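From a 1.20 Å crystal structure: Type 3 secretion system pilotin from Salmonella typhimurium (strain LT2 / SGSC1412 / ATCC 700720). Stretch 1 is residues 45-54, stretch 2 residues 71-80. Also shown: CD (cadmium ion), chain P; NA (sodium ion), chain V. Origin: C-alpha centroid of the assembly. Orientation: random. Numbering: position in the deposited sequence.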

# COMPACT_ATOMS: atom_id res chain seq x y z
N GLU B 45 -21.61 -13.89 2.01
CA GLU B 45 -22.13 -12.83 2.90
C GLU B 45 -20.99 -12.21 3.71
O GLU B 45 -20.93 -10.99 3.78
CB GLU B 45 -23.27 -13.41 3.74
CG GLU B 45 -24.54 -13.59 2.89
CD GLU B 45 -25.11 -12.30 2.30
OE1 GLU B 45 -25.30 -11.32 3.11
OE2 GLU B 45 -25.35 -12.25 1.04
N ASP B 46 -20.06 -13.03 4.21
CA ASP B 46 -18.98 -12.45 5.04
C ASP B 46 -18.07 -11.57 4.18
O ASP B 46 -17.59 -10.56 4.67
CB ASP B 46 -18.19 -13.54 5.75
CG ASP B 46 -18.93 -14.21 6.91
OD1 ASP B 46 -20.00 -13.70 7.32
OD2 ASP B 46 -18.42 -15.22 7.40
N GLU B 47 -17.81 -11.99 2.95
CA GLU B 47 -16.94 -11.21 2.04
C GLU B 47 -17.59 -9.88 1.71
O GLU B 47 -16.90 -8.88 1.64
CB GLU B 47 -16.61 -12.01 0.79
CG GLU B 47 -15.73 -11.28 -0.19
CD GLU B 47 -14.33 -10.90 0.33
OE1 GLU B 47 -14.00 -11.26 1.45
OE2 GLU B 47 -13.56 -10.22 -0.41
N GLU B 48 -18.92 -9.88 1.56
CA GLU B 48 -19.66 -8.64 1.25
C GLU B 48 -19.48 -7.71 2.44
O GLU B 48 -19.26 -6.48 2.24
CB GLU B 48 -21.15 -8.89 1.04
CG GLU B 48 -21.55 -9.59 -0.25
CD GLU B 48 -23.03 -9.96 -0.37
OE1 GLU B 48 -23.83 -9.51 0.49
OE2 GLU B 48 -23.37 -10.64 -1.34
N GLN B 49 -19.66 -8.22 3.65
CA GLN B 49 -19.49 -7.43 4.86
C GLN B 49 -18.07 -6.90 4.93
O GLN B 49 -17.89 -5.75 5.30
CB GLN B 49 -19.89 -8.17 6.13
CG GLN B 49 -21.38 -8.48 6.21
CD GLN B 49 -21.70 -9.20 7.49
OE1 GLN B 49 -21.05 -9.00 8.52
NE2 GLN B 49 -22.71 -10.05 7.46
N LEU B 50 -17.07 -7.74 4.64
CA LEU B 50 -15.69 -7.25 4.69
C LEU B 50 -15.45 -6.13 3.67
O LEU B 50 -14.80 -5.16 4.02
CB LEU B 50 -14.75 -8.43 4.43
CG LEU B 50 -13.29 -8.04 4.48
CD1 LEU B 50 -12.87 -7.79 5.89
CD2 LEU B 50 -12.49 -9.20 3.88
N MET B 51 -15.91 -6.31 2.43
CA MET B 51 -15.72 -5.28 1.39
C MET B 51 -16.42 -3.96 1.82
O MET B 51 -15.86 -2.87 1.61
CB MET B 51 -16.20 -5.74 0.01
CG MET B 51 -15.34 -6.82 -0.59
SD MET B 51 -13.60 -6.33 -0.81
CE MET B 51 -12.85 -6.96 0.70
N THR B 52 -17.61 -4.01 2.42
CA THR B 52 -18.26 -2.77 2.94
C THR B 52 -17.35 -2.13 4.00
O THR B 52 -17.11 -0.87 3.92
CB THR B 52 -19.61 -3.10 3.57
OG1 THR B 52 -20.40 -3.61 2.49
CG2 THR B 52 -20.28 -1.91 4.22
N GLU B 53 -16.83 -2.92 4.96
CA GLU B 53 -16.01 -2.32 6.04
C GLU B 53 -14.72 -1.79 5.43
O GLU B 53 -14.24 -0.74 5.85
CB GLU B 53 -15.72 -3.30 7.17
CG GLU B 53 -16.81 -3.61 8.13
CD GLU B 53 -17.46 -2.39 8.75
OE1 GLU B 53 -16.77 -1.51 9.31
OE2 GLU B 53 -18.66 -2.33 8.68
N PHE B 54 -14.15 -2.51 4.45
CA PHE B 54 -12.91 -2.09 3.78
C PHE B 54 -13.07 -0.75 3.05
O PHE B 54 -12.24 0.15 3.18
CB PHE B 54 -12.55 -3.23 2.83
CG PHE B 54 -11.30 -3.02 2.00
CD1 PHE B 54 -10.03 -2.76 2.55
CD2 PHE B 54 -11.39 -3.22 0.64
CE1 PHE B 54 -8.92 -2.68 1.72
CE2 PHE B 54 -10.28 -3.14 -0.17
CZ PHE B 54 -9.04 -2.91 0.39
N THR B 71 -5.29 -2.37 5.94
CA THR B 71 -6.70 -1.93 5.85
C THR B 71 -7.66 -3.10 5.73
O THR B 71 -8.76 -3.02 6.28
CB THR B 71 -6.85 -0.90 4.77
OG1 THR B 71 -6.37 -1.39 3.54
CG2 THR B 71 -6.14 0.38 5.15
N LEU B 72 -7.32 -4.17 5.05
CA LEU B 72 -8.12 -5.42 5.11
C LEU B 72 -8.21 -5.92 6.56
O LEU B 72 -9.24 -6.34 7.02
CB LEU B 72 -7.57 -6.48 4.16
CG LEU B 72 -7.80 -6.25 2.68
CD1 LEU B 72 -6.96 -7.15 1.84
CD2 LEU B 72 -9.30 -6.45 2.32
N LEU B 73 -7.06 -5.92 7.24
CA LEU B 73 -7.03 -6.45 8.61
C LEU B 73 -7.90 -5.55 9.52
O LEU B 73 -8.64 -6.06 10.32
CB LEU B 73 -5.59 -6.51 9.10
CG LEU B 73 -5.36 -7.30 10.38
CD1 LEU B 73 -5.70 -8.76 10.24
CD2 LEU B 73 -3.92 -7.17 10.81
N ALA B 74 -7.78 -4.22 9.36
CA ALA B 74 -8.67 -3.29 10.09
C ALA B 74 -10.15 -3.57 9.81
O ALA B 74 -10.94 -3.58 10.76
CB ALA B 74 -8.32 -1.87 9.78
N ALA B 75 -10.49 -3.82 8.56
CA ALA B 75 -11.88 -4.12 8.19
C ALA B 75 -12.35 -5.41 8.88
O ALA B 75 -13.43 -5.41 9.48
CB ALA B 75 -11.97 -4.21 6.69
N HIS B 76 -11.46 -6.40 8.90
CA HIS B 76 -11.78 -7.68 9.55
C HIS B 76 -12.01 -7.42 11.03
O HIS B 76 -12.94 -7.99 11.61
CB HIS B 76 -10.63 -8.61 9.27
CG HIS B 76 -10.63 -9.84 10.08
ND1 HIS B 76 -11.53 -10.86 9.88
CD2 HIS B 76 -9.78 -10.24 11.06
CE1 HIS B 76 -11.25 -11.85 10.72
NE2 HIS B 76 -10.19 -11.48 11.48
N GLU B 77 -11.12 -6.70 11.66
CA GLU B 77 -11.22 -6.46 13.12
C GLU B 77 -12.45 -5.65 13.45
O GLU B 77 -13.06 -5.89 14.49
CB GLU B 77 -9.95 -5.77 13.62
CG GLU B 77 -8.73 -6.67 13.61
CD GLU B 77 -7.43 -6.09 14.15
OE1 GLU B 77 -7.49 -5.26 14.98
OE2 GLU B 77 -6.38 -6.60 13.79
N ARG B 78 -12.81 -4.71 12.59
CA ARG B 78 -14.04 -3.94 12.84
C ARG B 78 -15.25 -4.91 12.78
O ARG B 78 -16.19 -4.76 13.60
CB ARG B 78 -14.22 -2.78 11.86
CG ARG B 78 -13.21 -1.67 12.05
CD ARG B 78 -13.39 -0.55 11.04
NE ARG B 78 -12.40 0.50 11.21
CZ ARG B 78 -12.46 1.70 10.65
NH1 ARG B 78 -13.47 2.00 9.86
NH2 ARG B 78 -11.47 2.56 10.85
N LEU B 79 -15.28 -5.85 11.84
CA LEU B 79 -16.34 -6.87 11.78
C LEU B 79 -16.34 -7.66 13.08
O LEU B 79 -17.43 -7.95 13.58
CB LEU B 79 -16.13 -7.82 10.61
CG LEU B 79 -16.49 -7.26 9.25
CD1 LEU B 79 -16.43 -8.35 8.19
CD2 LEU B 79 -17.88 -6.65 9.28
N GLN B 80 -15.17 -8.09 13.56
CA GLN B 80 -15.13 -8.93 14.77
C GLN B 80 -15.61 -8.15 15.99
O GLN B 80 -16.10 -8.81 16.92
CB GLN B 80 -13.70 -9.44 14.97
CG GLN B 80 -13.27 -10.46 13.93
CD GLN B 80 -12.11 -11.31 14.37
OE1 GLN B 80 -12.08 -12.52 14.16
NE2 GLN B 80 -11.15 -10.67 15.02
CD CD P . -25.57 -10.66 -0.63
NA NA V . -19.68 -16.20 8.89
O HOH W 1 -14.99 0.12 8.47
O HOH W 2 -25.77 -8.83 -2.14

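Both stretches are helical, each held by i to i+4 backbone hydrogen bonds such as Phe-54 N to Leu-50 O (2.8 Å) and Leu-79 N to Ala-75 O (3.0 Å). Their axes approach to 8.4 Å with 115° between the N-to-C directions, so the helices cross steeply. The tightest backbone approach is at Phe-54 and Ala-75, whose CA atoms lie 5.0 Å apart. At this point the methyl of Ala-75 points toward the other helix, and its CB rests 3.6 Å from Phe-54 N and 3.9 Å from Glu-53 CB.

Two leucines interlock as reciprocal knobs. Leu-50 (chi1 t, chi2 p) enters a hollow formed by Leu-72, Ala-75, His-76 and Leu-79; its CD1 lies 3.8 Å from Ala-75 CB and 3.6 Å from His-76 N, reaching the backbone at the floor. In return, Leu-79 (m, t) points toward the first helix and fills the space among Asp-46, Gln-49, Leu-50 and Glu-53. Leu-79 CD1 sits 3.7 Å from Leu-50 N, while Leu-79 CD2 meets the aliphatic part of Glu-53, 3.4 Å from Glu-53 CG.

Leu-72 supplies another bump. Its CD2 lies 3.8 Å from the Phe-54 ring centroid and 11° off the ring normal, a CH-pi contact over the face; Met-51 CE packs 3.9 Å from the same methyl. At the ring edge, Thr-71 OG1 approaches Phe-54 CE1 to 3.4 Å.

No direct hydrogen bond joins the stretches, consistent with the largely apolar fit that buries 524 Å² in total. Polar linkage comes through water 1, which donates to Glu-53 O (2.9 Å) and Glu-53 OE1 (2.6 Å) and accepts from Arg-78 NH1 (2.8 Å). Away from this contact, cadmium is bound by Glu-45 OE2 (2.3 Å) and both carboxylate oxygens of Glu-48, one turn apart on the first helix.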